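Lambda phage protein with carbohydrate-binding module (PDB 2A5Z) is of unknown function but binds magnesium and has a jelly-roll fold with a carbohydrate-binding module, so it probably recognises a carbohydrate. Local coordinates at residues C[74-80]-C[91-96]; C[116-122]-C[248-254]; C[130-134]-C[156-160]; C[147-151]-C[163-168]; C[184-188]-C[199-204]. One frame throughout, in Å; residues are numbered along the deposited sequence.

Contact 1 of 5, residues C[74-80]-C[91-96]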
# COMPACT_ATOMS: atom_id res chain seq x y z
N GLY C 74 -18.22 13.99 -2.97
CA GLY C 74 -19.04 15.10 -2.50
C GLY C 74 -18.44 15.89 -1.35
O GLY C 74 -19.17 16.49 -0.56
N ASN C 75 -17.11 15.91 -1.26
CA ASN C 75 -16.38 16.56 -0.17
C ASN C 75 -16.81 16.09 1.21
O ASN C 75 -16.92 16.89 2.15
CB ASN C 75 -16.47 18.09 -0.29
CG ASN C 75 -15.97 18.60 -1.62
OD1 ASN C 75 -14.77 18.72 -1.84
ND2 ASN C 75 -16.89 18.88 -2.53
N ILE C 76 -17.07 14.78 1.33
CA ILE C 76 -17.40 14.15 2.61
C ILE C 76 -16.30 14.48 3.61
O ILE C 76 -15.11 14.55 3.26
CB ILE C 76 -17.55 12.61 2.46
CG1 ILE C 76 -18.16 11.97 3.71
CG2 ILE C 76 -16.20 11.96 2.12
CD1 ILE C 76 -19.67 12.20 3.86
N SER C 77 -16.69 14.69 4.86
CA SER C 77 -15.75 15.12 5.86
C SER C 77 -15.23 13.93 6.67
O SER C 77 -15.91 13.42 7.56
CB SER C 77 -16.39 16.18 6.76
OG SER C 77 -15.45 16.68 7.68
N LEU C 78 -14.04 13.46 6.33
CA LEU C 78 -13.40 12.43 7.13
C LEU C 78 -12.78 13.10 8.34
O LEU C 78 -11.91 13.96 8.20
CB LEU C 78 -12.35 11.65 6.32
CG LEU C 78 -12.76 11.00 4.99
CD1 LEU C 78 -11.60 10.19 4.43
CD2 LEU C 78 -14.01 10.12 5.12
N GLN C 79 -13.27 12.74 9.53
CA GLN C 79 -12.78 13.31 10.78
C GLN C 79 -11.44 12.69 11.18
O GLN C 79 -10.95 11.77 10.51
CB GLN C 79 -13.80 13.09 11.89
CG GLN C 79 -15.18 13.66 11.58
CD GLN C 79 -15.18 15.18 11.52
OE1 GLN C 79 -15.11 15.84 12.55
NE2 GLN C 79 -15.26 15.72 10.31
N ASN C 80 -10.84 13.21 12.25
CA ASN C 80 -9.58 12.66 12.75
C ASN C 80 -9.71 11.21 13.17
O ASN C 80 -10.69 10.82 13.81
CB ASN C 80 -9.08 13.46 13.94
CG ASN C 80 -8.54 14.80 13.54
OD1 ASN C 80 -9.04 15.84 13.98
ND2 ASN C 80 -7.52 14.80 12.70
N GLN C 91 -12.32 5.52 11.76
CA GLN C 91 -12.58 6.65 10.88
C GLN C 91 -14.02 7.15 11.05
O GLN C 91 -14.95 6.52 10.53
CB GLN C 91 -12.31 6.26 9.41
CG GLN C 91 -12.60 7.35 8.38
CD GLN C 91 -11.71 8.56 8.54
OE1 GLN C 91 -12.08 9.54 9.20
NE2 GLN C 91 -10.53 8.51 7.95
N PRO C 92 -14.20 8.27 11.79
CA PRO C 92 -15.51 8.91 11.88
C PRO C 92 -15.76 9.75 10.63
O PRO C 92 -14.81 10.28 10.03
CB PRO C 92 -15.38 9.81 13.12
CG PRO C 92 -14.05 9.49 13.73
CD PRO C 92 -13.21 8.98 12.60
N ILE C 93 -17.03 9.86 10.26
CA ILE C 93 -17.40 10.45 8.97
C ILE C 93 -18.56 11.44 9.18
O ILE C 93 -19.53 11.14 9.88
CB ILE C 93 -17.76 9.33 7.93
CG1 ILE C 93 -16.56 8.39 7.72
CG2 ILE C 93 -18.19 9.92 6.59
CD1 ILE C 93 -16.92 6.98 7.26
N VAL C 94 -18.44 12.63 8.58
CA VAL C 94 -19.44 13.69 8.75
C VAL C 94 -19.87 14.25 7.38
O VAL C 94 -19.05 14.36 6.46
CB VAL C 94 -18.93 14.79 9.73
CG1 VAL C 94 -19.83 16.02 9.74
CG2 VAL C 94 -18.81 14.24 11.14
N SER C 95 -21.16 14.56 7.26
CA SER C 95 -21.73 15.09 6.03
C SER C 95 -21.17 16.47 5.66
O SER C 95 -20.60 17.17 6.50
CB SER C 95 -23.25 15.18 6.16
OG SER C 95 -23.64 16.18 7.07
N SER C 96 -21.34 16.84 4.40
CA SER C 96 -20.93 18.14 3.90
C SER C 96 -22.14 18.90 3.37
O SER C 96 -23.29 18.50 3.60
CB SER C 96 -19.90 17.96 2.79
OG SER C 96 -20.48 17.29 1.69
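Two short strands, 77-78 and 90-94, pair antiparallel here as a small two-stranded sheet. Segment 91-96 begins at Q91. The side chain of Q91 leaves CA sideways, and its far part packs beside L78. The Q91 side chain is about 8 Å from the bound magnesium ion. At P92 the carbonyl O accepts a hydrogen bond from Q79 N at 2.9 Å. The proline ring also packs against N80, with P92 CD 3.3 Å from N80 O. I93 faces L78 in a non-hydrogen-bonded pair. Its CG2 lies 3.5 Å from I76 CG1, and its CG1 lies 4.0 Å from L78 CD2. V94 and S77 form the hydrogen-bonded pair. V94 N to S77 O is 2.8 Å and S77 N to V94 O is 2.9 Å. On the face shared by S77 and V94, V94 CG2 touches Q79 CG at 3.7 Å. S95 turns away from 74-80, and its OG bonds to T238 O and I241 N. S96 closes the contact, with OG donating to G74 O at 2.7 Å. G74 has a positive phi of 65°, which suits glycine at this bend. The face with L78 and I93 rests on F103 of strand 102-107. I93 also reaches T232 of strand 230-234, while P92 touches S245 at the start of strand 245-254.

Contact 2 of 5, residues C[116-122]-C[248-254]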
# COMPACT_ATOMS: atom_id res chain seq x y z
N SER C 116 -17.30 -17.53 -5.78
CA SER C 116 -16.25 -17.12 -4.84
C SER C 116 -16.73 -17.11 -3.39
O SER C 116 -15.92 -17.16 -2.45
CB SER C 116 -15.70 -15.74 -5.20
OG SER C 116 -16.64 -14.72 -4.92
N GLU C 117 -18.06 -17.04 -3.21
CA GLU C 117 -18.70 -17.00 -1.88
C GLU C 117 -18.01 -16.00 -0.96
O GLU C 117 -17.68 -16.30 0.19
CB GLU C 117 -18.71 -18.39 -1.23
CG GLU C 117 -19.41 -19.45 -2.06
CD GLU C 117 -19.51 -20.78 -1.32
OE1 GLU C 117 -18.86 -21.75 -1.75
OE2 GLU C 117 -20.24 -20.84 -0.32
N LEU C 118 -17.81 -14.80 -1.50
CA LEU C 118 -17.20 -13.69 -0.77
C LEU C 118 -17.90 -13.46 0.57
O LEU C 118 -19.14 -13.49 0.67
CB LEU C 118 -17.25 -12.42 -1.63
CG LEU C 118 -16.82 -11.08 -1.01
CD1 LEU C 118 -15.31 -11.00 -0.86
CD2 LEU C 118 -17.32 -9.90 -1.82
N GLU C 119 -17.08 -13.24 1.58
CA GLU C 119 -17.53 -12.88 2.91
C GLU C 119 -16.94 -11.52 3.26
O GLU C 119 -15.73 -11.32 3.17
CB GLU C 119 -17.06 -13.93 3.90
CG GLU C 119 -17.83 -13.98 5.19
CD GLU C 119 -17.50 -15.21 5.98
OE1 GLU C 119 -17.68 -16.33 5.45
OE2 GLU C 119 -17.04 -15.06 7.13
N VAL C 120 -17.79 -10.58 3.64
CA VAL C 120 -17.33 -9.25 4.04
C VAL C 120 -17.77 -8.99 5.48
O VAL C 120 -18.95 -9.13 5.81
CB VAL C 120 -17.87 -8.13 3.11
CG1 VAL C 120 -17.38 -6.74 3.57
CG2 VAL C 120 -17.49 -8.40 1.66
N THR C 121 -16.81 -8.65 6.34
CA THR C 121 -17.09 -8.34 7.74
C THR C 121 -16.71 -6.89 8.05
O THR C 121 -15.62 -6.46 7.69
CB THR C 121 -16.37 -9.31 8.69
OG1 THR C 121 -16.63 -10.66 8.28
CG2 THR C 121 -16.87 -9.13 10.12
N VAL C 122 -17.62 -6.17 8.70
CA VAL C 122 -17.44 -4.74 9.00
C VAL C 122 -17.71 -4.46 10.49
O VAL C 122 -18.76 -4.82 11.02
CB VAL C 122 -18.38 -3.83 8.16
CG1 VAL C 122 -18.15 -2.35 8.51
CG2 VAL C 122 -18.16 -4.03 6.67
N LEU C 248 -12.99 -1.33 11.06
CA LEU C 248 -12.35 -2.47 10.44
C LEU C 248 -13.25 -3.09 9.38
O LEU C 248 -14.46 -3.22 9.58
CB LEU C 248 -12.03 -3.51 11.54
CG LEU C 248 -11.49 -4.92 11.26
CD1 LEU C 248 -10.21 -4.86 10.45
CD2 LEU C 248 -11.26 -5.65 12.57
N ILE C 249 -12.64 -3.45 8.25
CA ILE C 249 -13.33 -4.21 7.21
C ILE C 249 -12.45 -5.39 6.81
O ILE C 249 -11.22 -5.27 6.81
CB ILE C 249 -13.72 -3.30 5.99
CG1 ILE C 249 -14.67 -4.04 5.03
CG2 ILE C 249 -12.48 -2.72 5.29
CD1 ILE C 249 -15.38 -3.13 4.02
N GLU C 250 -13.07 -6.52 6.48
CA GLU C 250 -12.35 -7.72 6.05
C GLU C 250 -13.05 -8.34 4.84
O GLU C 250 -14.27 -8.45 4.82
CB GLU C 250 -12.28 -8.73 7.20
CG GLU C 250 -11.73 -10.10 6.82
CD GLU C 250 -11.97 -11.16 7.90
OE1 GLU C 250 -11.04 -11.45 8.68
OE2 GLU C 250 -13.10 -11.68 7.97
N PHE C 251 -12.26 -8.73 3.83
CA PHE C 251 -12.74 -9.45 2.64
C PHE C 251 -12.10 -10.84 2.58
O PHE C 251 -10.87 -10.96 2.67
CB PHE C 251 -12.36 -8.70 1.36
CG PHE C 251 -13.12 -7.43 1.13
CD1 PHE C 251 -14.20 -7.40 0.26
CD2 PHE C 251 -12.76 -6.26 1.79
CE1 PHE C 251 -14.91 -6.22 0.04
CE2 PHE C 251 -13.47 -5.07 1.59
CZ PHE C 251 -14.55 -5.05 0.72
N LYS C 252 -12.92 -11.88 2.42
CA LYS C 252 -12.40 -13.23 2.12
C LYS C 252 -13.24 -14.01 1.12
O LYS C 252 -14.47 -14.04 1.22
CB LYS C 252 -12.13 -14.06 3.37
CG LYS C 252 -13.16 -13.99 4.45
CD LYS C 252 -12.67 -14.76 5.70
CE LYS C 252 -13.74 -14.75 6.78
NZ LYS C 252 -13.40 -15.61 7.96
N ALA C 253 -12.56 -14.66 0.18
CA ALA C 253 -13.22 -15.36 -0.92
C ALA C 253 -12.39 -16.53 -1.42
O ALA C 253 -11.19 -16.61 -1.15
CB ALA C 253 -13.48 -14.39 -2.06
N LYS C 254 -13.04 -17.45 -2.14
CA LYS C 254 -12.34 -18.52 -2.84
C LYS C 254 -12.17 -18.09 -4.29
O LYS C 254 -13.12 -17.63 -4.92
CB LYS C 254 -13.15 -19.82 -2.77
CG LYS C 254 -13.30 -20.36 -1.35
CD LYS C 254 -13.84 -21.80 -1.35
CE LYS C 254 -15.29 -21.87 -0.84
NZ LYS C 254 -15.66 -23.31 -0.59
O HOH W 1 -15.36 -17.25 1.72
O HOH W 2 -15.08 -11.48 6.29
O HOH W 3 -15.72 -15.03 9.41
O HOH W 4 -15.16 -12.27 9.72
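This is an inner antiparallel strand pair of the six-stranded sheet in the jelly-roll. The axes of strands 119-122 and 248-254 come within 4.7 Å and run at 171°. E119 with K252 and T121 with E250 are hydrogen-bonded pairs. E119 N to K252 O is 2.8 Å, K252 N to E119 O is 3.0 Å, T121 N to E250 O is 3.0 Å and E250 N to T121 O is 2.8 Å. Ahead of strand 119-125, S116 O accepts from K254 N at 2.9 Å. The two faces differ in chemistry. V120, V122, I249 and F251 form the apolar one. V120 CG1 covers one face of the F251 ring, and L118 CD1 meets its edge, 3.9 Å from F251 CD1. The other face is polar. E119, E250 and K252 form a salt-bridge network of long pairs; E119 OE2 to K252 NZ is 3.8 Å. A water bridges these two atoms, and two more link T121 OG1 to E250 OE2. E250 OE1 also bonds to Y50 OH. Strand 184-191 flanks 119-125, and strand 48-53 flanks 245-254. The apolar face packs on I68 of strand 68-73 and F230 of strand 230-234.

Contact 3 of 5, residues C[130-134]-C[156-160]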
# COMPACT_ATOMS: atom_id res chain seq x y z
N PHE C 130 -29.04 9.74 15.43
CA PHE C 130 -29.60 9.32 14.15
C PHE C 130 -30.23 10.51 13.42
O PHE C 130 -30.62 11.50 14.04
CB PHE C 130 -30.61 8.17 14.32
CG PHE C 130 -29.99 6.88 14.80
CD1 PHE C 130 -28.93 6.29 14.10
CD2 PHE C 130 -30.46 6.25 15.95
CE1 PHE C 130 -28.36 5.10 14.54
CE2 PHE C 130 -29.90 5.06 16.40
CZ PHE C 130 -28.85 4.48 15.70
N ASN C 131 -30.32 10.41 12.10
CA ASN C 131 -30.89 11.46 11.27
C ASN C 131 -31.47 10.76 10.04
O ASN C 131 -30.87 9.82 9.53
CB ASN C 131 -29.78 12.45 10.89
CG ASN C 131 -30.30 13.69 10.19
OD1 ASN C 131 -30.75 13.63 9.03
ND2 ASN C 131 -30.21 14.84 10.86
N PRO C 132 -32.68 11.18 9.60
CA PRO C 132 -33.30 10.58 8.41
C PRO C 132 -32.44 10.68 7.14
O PRO C 132 -32.68 9.95 6.18
CB PRO C 132 -34.61 11.36 8.25
CG PRO C 132 -34.51 12.55 9.14
CD PRO C 132 -33.56 12.18 10.23
N ALA C 133 -31.43 11.55 7.15
CA ALA C 133 -30.53 11.74 6.01
C ALA C 133 -29.44 10.66 5.91
O ALA C 133 -28.75 10.55 4.88
CB ALA C 133 -29.91 13.12 6.05
N GLN C 134 -29.27 9.88 6.98
CA GLN C 134 -28.25 8.83 7.03
C GLN C 134 -28.66 7.57 6.26
O GLN C 134 -29.72 6.99 6.50
CB GLN C 134 -27.89 8.47 8.48
CG GLN C 134 -27.36 9.62 9.32
CD GLN C 134 -27.54 9.39 10.82
OE1 GLN C 134 -28.22 8.45 11.25
NE2 GLN C 134 -26.94 10.26 11.62
N GLU C 156 -31.06 2.90 7.39
CA GLU C 156 -31.64 4.22 7.18
C GLU C 156 -32.07 4.79 8.52
O GLU C 156 -32.90 4.19 9.22
CB GLU C 156 -32.83 4.16 6.23
CG GLU C 156 -32.48 3.61 4.86
CD GLU C 156 -33.67 3.56 3.91
OE1 GLU C 156 -34.81 3.34 4.37
OE2 GLU C 156 -33.45 3.75 2.70
N ASN C 157 -31.52 5.95 8.88
CA ASN C 157 -31.81 6.54 10.16
C ASN C 157 -31.38 5.53 11.25
O ASN C 157 -30.27 4.99 11.19
CB ASN C 157 -33.30 6.91 10.22
CG ASN C 157 -33.59 8.06 11.17
OD1 ASN C 157 -32.75 8.46 11.98
ND2 ASN C 157 -34.81 8.58 11.09
N GLY C 158 -32.24 5.22 12.21
CA GLY C 158 -31.88 4.29 13.26
C GLY C 158 -32.28 2.85 13.02
O GLY C 158 -32.25 2.03 13.94
N ASN C 159 -32.68 2.54 11.78
CA ASN C 159 -33.23 1.23 11.43
C ASN C 159 -32.34 0.43 10.50
O ASN C 159 -31.97 0.91 9.43
CB ASN C 159 -34.62 1.38 10.80
CG ASN C 159 -35.64 1.95 11.76
OD1 ASN C 159 -35.73 1.52 12.91
ND2 ASN C 159 -36.43 2.91 11.29
N ALA C 160 -32.00 -0.80 10.90
CA ALA C 160 -31.26 -1.73 10.06
C ALA C 160 -32.20 -2.79 9.50
O ALA C 160 -33.13 -3.24 10.18
CB ALA C 160 -30.13 -2.39 10.85
O HOH W 5 -27.65 5.77 10.75
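A glycine CA sits over the face of an aromatic ring here. G158 CA is 3.5 Å from the centroid of the F130 ring and only 8° off its normal, a CH-pi contact. The glycine belongs to a type II' beta turn from E156 to N159, with N157 at positive phi. Opposite it is a type I turn from N131 to Q134. There N131 OD1 accepts from A133 N at 2.9 Å, an Asx turn. The turns are joined by one direct hydrogen bond, from N157 N to Q134 O at 3.2 Å. A water adds a second link, 2.8 Å from both Q134 OE1 and N157 O. The N157 side chain lies against F130, N131 and P132, with N157 OD1 3.2 Å from F130 CB. Q134 NE2 bonds to A129 O. The contact joins two surface turns at the ends of strands 134-137, 153-156 and 159-166. Its chemistry is mixed: a CH-pi contact stands beside one direct hydrogen bond and a water bridge. The fit over the ring depends on glycine, since a CB at G158 would clash with F130 CD2.

Contact 4 of 5, residues C[147-151]-C[163-168]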
# COMPACT_ATOMS: atom_id res chain seq x y z
N ILE C 147 -27.11 6.52 -5.74
CA ILE C 147 -28.00 6.13 -4.63
C ILE C 147 -29.13 5.19 -5.09
O ILE C 147 -30.06 4.87 -4.32
CB ILE C 147 -28.54 7.41 -3.93
CG1 ILE C 147 -29.19 7.08 -2.59
CG2 ILE C 147 -29.45 8.20 -4.87
CD1 ILE C 147 -29.19 8.26 -1.61
N SER C 148 -29.03 4.72 -6.33
CA SER C 148 -30.11 4.00 -7.01
C SER C 148 -30.10 2.48 -6.80
O SER C 148 -31.12 1.83 -6.98
CB SER C 148 -30.06 4.29 -8.50
OG SER C 148 -28.81 3.87 -9.00
N ASP C 149 -28.94 1.93 -6.44
CA ASP C 149 -28.79 0.48 -6.32
C ASP C 149 -27.98 0.06 -5.09
O ASP C 149 -26.93 0.63 -4.80
CB ASP C 149 -28.11 -0.09 -7.57
CG ASP C 149 -28.92 0.13 -8.83
OD1 ASP C 149 -29.85 -0.65 -9.08
OD2 ASP C 149 -28.61 1.10 -9.57
N ARG C 150 -28.49 -0.94 -4.38
CA ARG C 150 -27.80 -1.51 -3.23
C ARG C 150 -28.43 -2.84 -2.81
O ARG C 150 -29.60 -3.11 -3.11
CB ARG C 150 -27.77 -0.53 -2.05
CG ARG C 150 -29.15 -0.05 -1.63
CD ARG C 150 -29.07 1.14 -0.69
NE ARG C 150 -30.37 1.79 -0.55
CZ ARG C 150 -30.83 2.72 -1.38
NH1 ARG C 150 -32.03 3.26 -1.19
NH2 ARG C 150 -30.09 3.12 -2.41
N SER C 151 -27.66 -3.64 -2.09
CA SER C 151 -28.10 -4.94 -1.64
C SER C 151 -27.23 -5.40 -0.46
O SER C 151 -26.00 -5.43 -0.56
CB SER C 151 -28.07 -5.92 -2.82
OG SER C 151 -27.78 -7.22 -2.39
N GLY C 163 -32.13 -5.98 2.58
CA GLY C 163 -32.94 -5.53 1.46
C GLY C 163 -32.20 -5.42 0.15
O GLY C 163 -30.98 -5.53 0.10
N ILE C 164 -32.97 -5.24 -0.92
CA ILE C 164 -32.45 -4.97 -2.24
C ILE C 164 -33.16 -3.74 -2.77
O ILE C 164 -34.38 -3.61 -2.62
CB ILE C 164 -32.65 -6.18 -3.19
CG1 ILE C 164 -31.97 -7.42 -2.60
CG2 ILE C 164 -32.10 -5.88 -4.60
CD1 ILE C 164 -32.25 -8.70 -3.34
N VAL C 165 -32.38 -2.83 -3.34
CA VAL C 165 -32.88 -1.64 -4.01
C VAL C 165 -32.28 -1.65 -5.42
O VAL C 165 -31.06 -1.77 -5.59
CB VAL C 165 -32.50 -0.32 -3.27
CG1 VAL C 165 -32.81 0.92 -4.12
CG2 VAL C 165 -33.22 -0.23 -1.92
N LYS C 166 -33.15 -1.55 -6.42
CA LYS C 166 -32.74 -1.53 -7.81
C LYS C 166 -33.46 -0.43 -8.55
O LYS C 166 -34.68 -0.32 -8.46
CB LYS C 166 -33.02 -2.88 -8.47
CG LYS C 166 -32.02 -3.95 -8.08
CD LYS C 166 -32.45 -5.29 -8.62
CE LYS C 166 -31.31 -6.27 -8.55
NZ LYS C 166 -31.59 -7.38 -9.50
N ALA C 167 -32.70 0.40 -9.26
CA ALA C 167 -33.25 1.58 -9.92
C ALA C 167 -34.14 2.39 -8.96
O ALA C 167 -35.21 2.87 -9.34
CB ALA C 167 -34.01 1.20 -11.19
N SER C 168 -33.68 2.50 -7.72
CA SER C 168 -34.32 3.30 -6.66
C SER C 168 -35.62 2.71 -6.09
O SER C 168 -36.30 3.35 -5.28
CB SER C 168 -34.53 4.76 -7.11
OG SER C 168 -33.32 5.28 -7.64
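V165 has the most surface covered in this contact, followed by R150 and S148. V165 and R150 form an antiparallel hydrogen-bonded pair between strands 150-151 and 159-166. V165 N to R150 O is 2.8 Å, and R150 N to V165 O is 3.0 Å. Their side chains share a face of the sheet. R150 CG lies 3.7 Å from V165 CB, and V165 CG2 sits over one face of the guanidinium. R150 NH2 also donates to I147 O at 2.6 Å, so the arginine folds back along its own segment. S148 meets the turn that follows strand 159-166. Its O accepts from S168 N at 2.7 Å and lies 3.4 Å from V165 CG1. D149 holds the same turn, with OD1 accepting from A167 N at 3.0 Å. S148 OG donates to D149 OD2 at 2.8 Å. On the opposite face, S151 and I164 touch F197. Backbone bonding therefore joins the strands, while the carboxylate of D149 and the carbonyl of S148 take up amides of the turn where regular pairing has stopped.

Contact 5 of 5, residues C[184-188]-C[199-204]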
# COMPACT_ATOMS: atom_id res chain seq x y z
N TRP C 184 -21.22 0.07 19.08
CA TRP C 184 -20.43 -0.75 18.17
C TRP C 184 -21.17 -2.01 17.76
O TRP C 184 -21.72 -2.71 18.61
CB TRP C 184 -19.10 -1.11 18.83
CG TRP C 184 -18.15 0.02 18.84
CD1 TRP C 184 -17.88 0.87 19.89
CD2 TRP C 184 -17.35 0.48 17.74
NE1 TRP C 184 -16.95 1.81 19.50
CE2 TRP C 184 -16.62 1.60 18.19
CE3 TRP C 184 -17.19 0.04 16.42
CZ2 TRP C 184 -15.72 2.29 17.36
CZ3 TRP C 184 -16.31 0.74 15.59
CH2 TRP C 184 -15.58 1.85 16.07
N TYR C 185 -21.17 -2.28 16.46
CA TYR C 185 -21.88 -3.41 15.86
C TYR C 185 -20.93 -4.14 14.92
O TYR C 185 -19.93 -3.57 14.47
CB TYR C 185 -23.11 -2.93 15.06
CG TYR C 185 -24.25 -2.39 15.89
CD1 TYR C 185 -25.11 -3.25 16.57
CD2 TYR C 185 -24.46 -1.02 16.00
CE1 TYR C 185 -26.16 -2.76 17.35
CE2 TYR C 185 -25.52 -0.51 16.77
CZ TYR C 185 -26.36 -1.39 17.44
OH TYR C 185 -27.40 -0.91 18.20
N ILE C 186 -21.24 -5.40 14.61
CA ILE C 186 -20.51 -6.15 13.58
C ILE C 186 -21.53 -6.63 12.56
O ILE C 186 -22.64 -7.04 12.92
CB ILE C 186 -19.72 -7.35 14.19
CG1 ILE C 186 -18.92 -6.91 15.43
CG2 ILE C 186 -18.79 -8.01 13.14
CD1 ILE C 186 -18.40 -8.06 16.29
N CYS C 187 -21.19 -6.54 11.27
CA CYS C 187 -22.03 -7.11 10.22
C CYS C 187 -21.20 -8.01 9.31
O CYS C 187 -20.12 -7.61 8.84
CB CYS C 187 -22.74 -6.03 9.40
SG CYS C 187 -23.66 -6.68 7.96
N LYS C 188 -21.71 -9.21 9.08
CA LYS C 188 -21.17 -10.10 8.07
C LYS C 188 -22.13 -10.21 6.89
O LYS C 188 -23.33 -10.47 7.06
CB LYS C 188 -20.85 -11.47 8.67
CG LYS C 188 -20.23 -12.47 7.68
CD LYS C 188 -19.41 -13.53 8.40
CE LYS C 188 -20.23 -14.34 9.39
NZ LYS C 188 -19.51 -15.59 9.72
N VAL C 199 -27.11 -11.53 5.26
CA VAL C 199 -26.46 -10.56 6.16
C VAL C 199 -26.80 -10.88 7.61
O VAL C 199 -27.93 -11.26 7.93
CB VAL C 199 -26.83 -9.07 5.87
CG1 VAL C 199 -26.09 -8.57 4.64
CG2 VAL C 199 -28.33 -8.87 5.74
N THR C 200 -25.81 -10.73 8.48
CA THR C 200 -26.00 -10.94 9.90
C THR C 200 -25.41 -9.78 10.67
O THR C 200 -24.25 -9.41 10.45
CB THR C 200 -25.37 -12.26 10.37
OG1 THR C 200 -25.88 -13.33 9.57
CG2 THR C 200 -25.69 -12.54 11.83
N LEU C 201 -26.22 -9.20 11.55
CA LEU C 201 -25.79 -8.15 12.46
C LEU C 201 -25.55 -8.73 13.86
O LEU C 201 -26.35 -9.51 14.37
CB LEU C 201 -26.83 -7.03 12.51
CG LEU C 201 -26.61 -5.83 13.42
CD1 LEU C 201 -25.59 -4.84 12.82
CD2 LEU C 201 -27.96 -5.16 13.69
N TYR C 202 -24.42 -8.36 14.46
CA TYR C 202 -24.03 -8.83 15.78
C TYR C 202 -23.78 -7.64 16.70
O TYR C 202 -23.54 -6.51 16.25
CB TYR C 202 -22.73 -9.65 15.73
CG TYR C 202 -22.67 -10.75 14.69
CD1 TYR C 202 -22.91 -12.08 15.04
CD2 TYR C 202 -22.33 -10.47 13.36
CE1 TYR C 202 -22.82 -13.11 14.10
CE2 TYR C 202 -22.25 -11.49 12.40
CZ TYR C 202 -22.50 -12.81 12.78
OH TYR C 202 -22.43 -13.81 11.84
N SER C 203 -23.83 -7.91 18.00
CA SER C 203 -23.36 -6.95 19.00
C SER C 203 -21.83 -6.92 18.96
O SER C 203 -21.19 -7.75 18.28
CB SER C 203 -23.83 -7.37 20.38
OG SER C 203 -23.09 -8.49 20.83
N ASP C 204 -21.23 -5.99 19.70
CA ASP C 204 -19.77 -5.87 19.75
C ASP C 204 -19.07 -7.08 20.40
O ASP C 204 -17.85 -7.24 20.27
CB ASP C 204 -19.35 -4.57 20.46
CG ASP C 204 -17.97 -4.09 20.04
OD1 ASP C 204 -17.51 -4.47 18.93
OD2 ASP C 204 -17.36 -3.30 20.79
O HOH W 6 -23.11 -3.84 20.58
O HOH W 7 -17.68 -3.61 16.32
O HOH W 8 -24.08 -13.63 7.32
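The apolar centre of this beta hairpin, strands 184-191 and 197-203, lies on the face of C187 and L201, a non-hydrogen-bonded pair. L201 CD1 reaches Y185 CB at 3.8 Å, and C187 SG lies 4.5 Å from V199 CB. C187, V199 and L201 all touch L153 of strand 153-156, so this face turns into the jelly-roll interior. On the other face, I186 CB meets Y202 CB at 4.1 Å, and K188 CB lies at the edge of the Y202 ring. V262 of the second subunit packs on I186 and Y202, and its O accepts a hydrogen bond from K188 NZ. Two hydrogen-bonded pairs join the backbones. I186 N to Y202 O is 3.0 Å and Y202 N to I186 O is 2.7 Å. K188 N to T200 O and T200 N to K188 O are both 2.9 Å. The polar edge begins at W184, close to the magnesium ligand D247. W184 NE1 bonds to E84 OE1, its ring stacks with H87, and D204 OD2 bonds to H87 NE2. At this end one water lies 2.7 Å from W184 O and 3.0 Å from D204 N. Another lies 2.9 Å from Y185 O and 2.8 Å from D204 OD1.

In the fold
Contacts 2 and 5 are buried and belong to the same six-stranded sheet. They meet where V122 N lies 2.9 Å from C187 O, and contact 5 is nested inside the loop closed by contact 2. Both have an apolar inner face and a polar-bearing outer face that touches the second subunit. Contacts 3 and 4 both use strand 159-166, and their segments alternate along the chain. Contact 3 is on the surface and relies on turns and a ring; contact 4 is partly buried and adds regular strand pairing. Contact 1 is a separate, partly buried strand pair, touching none of the others. Contacts 1, 2 and 5 come near the magnesium site; contacts 3 and 4 do not.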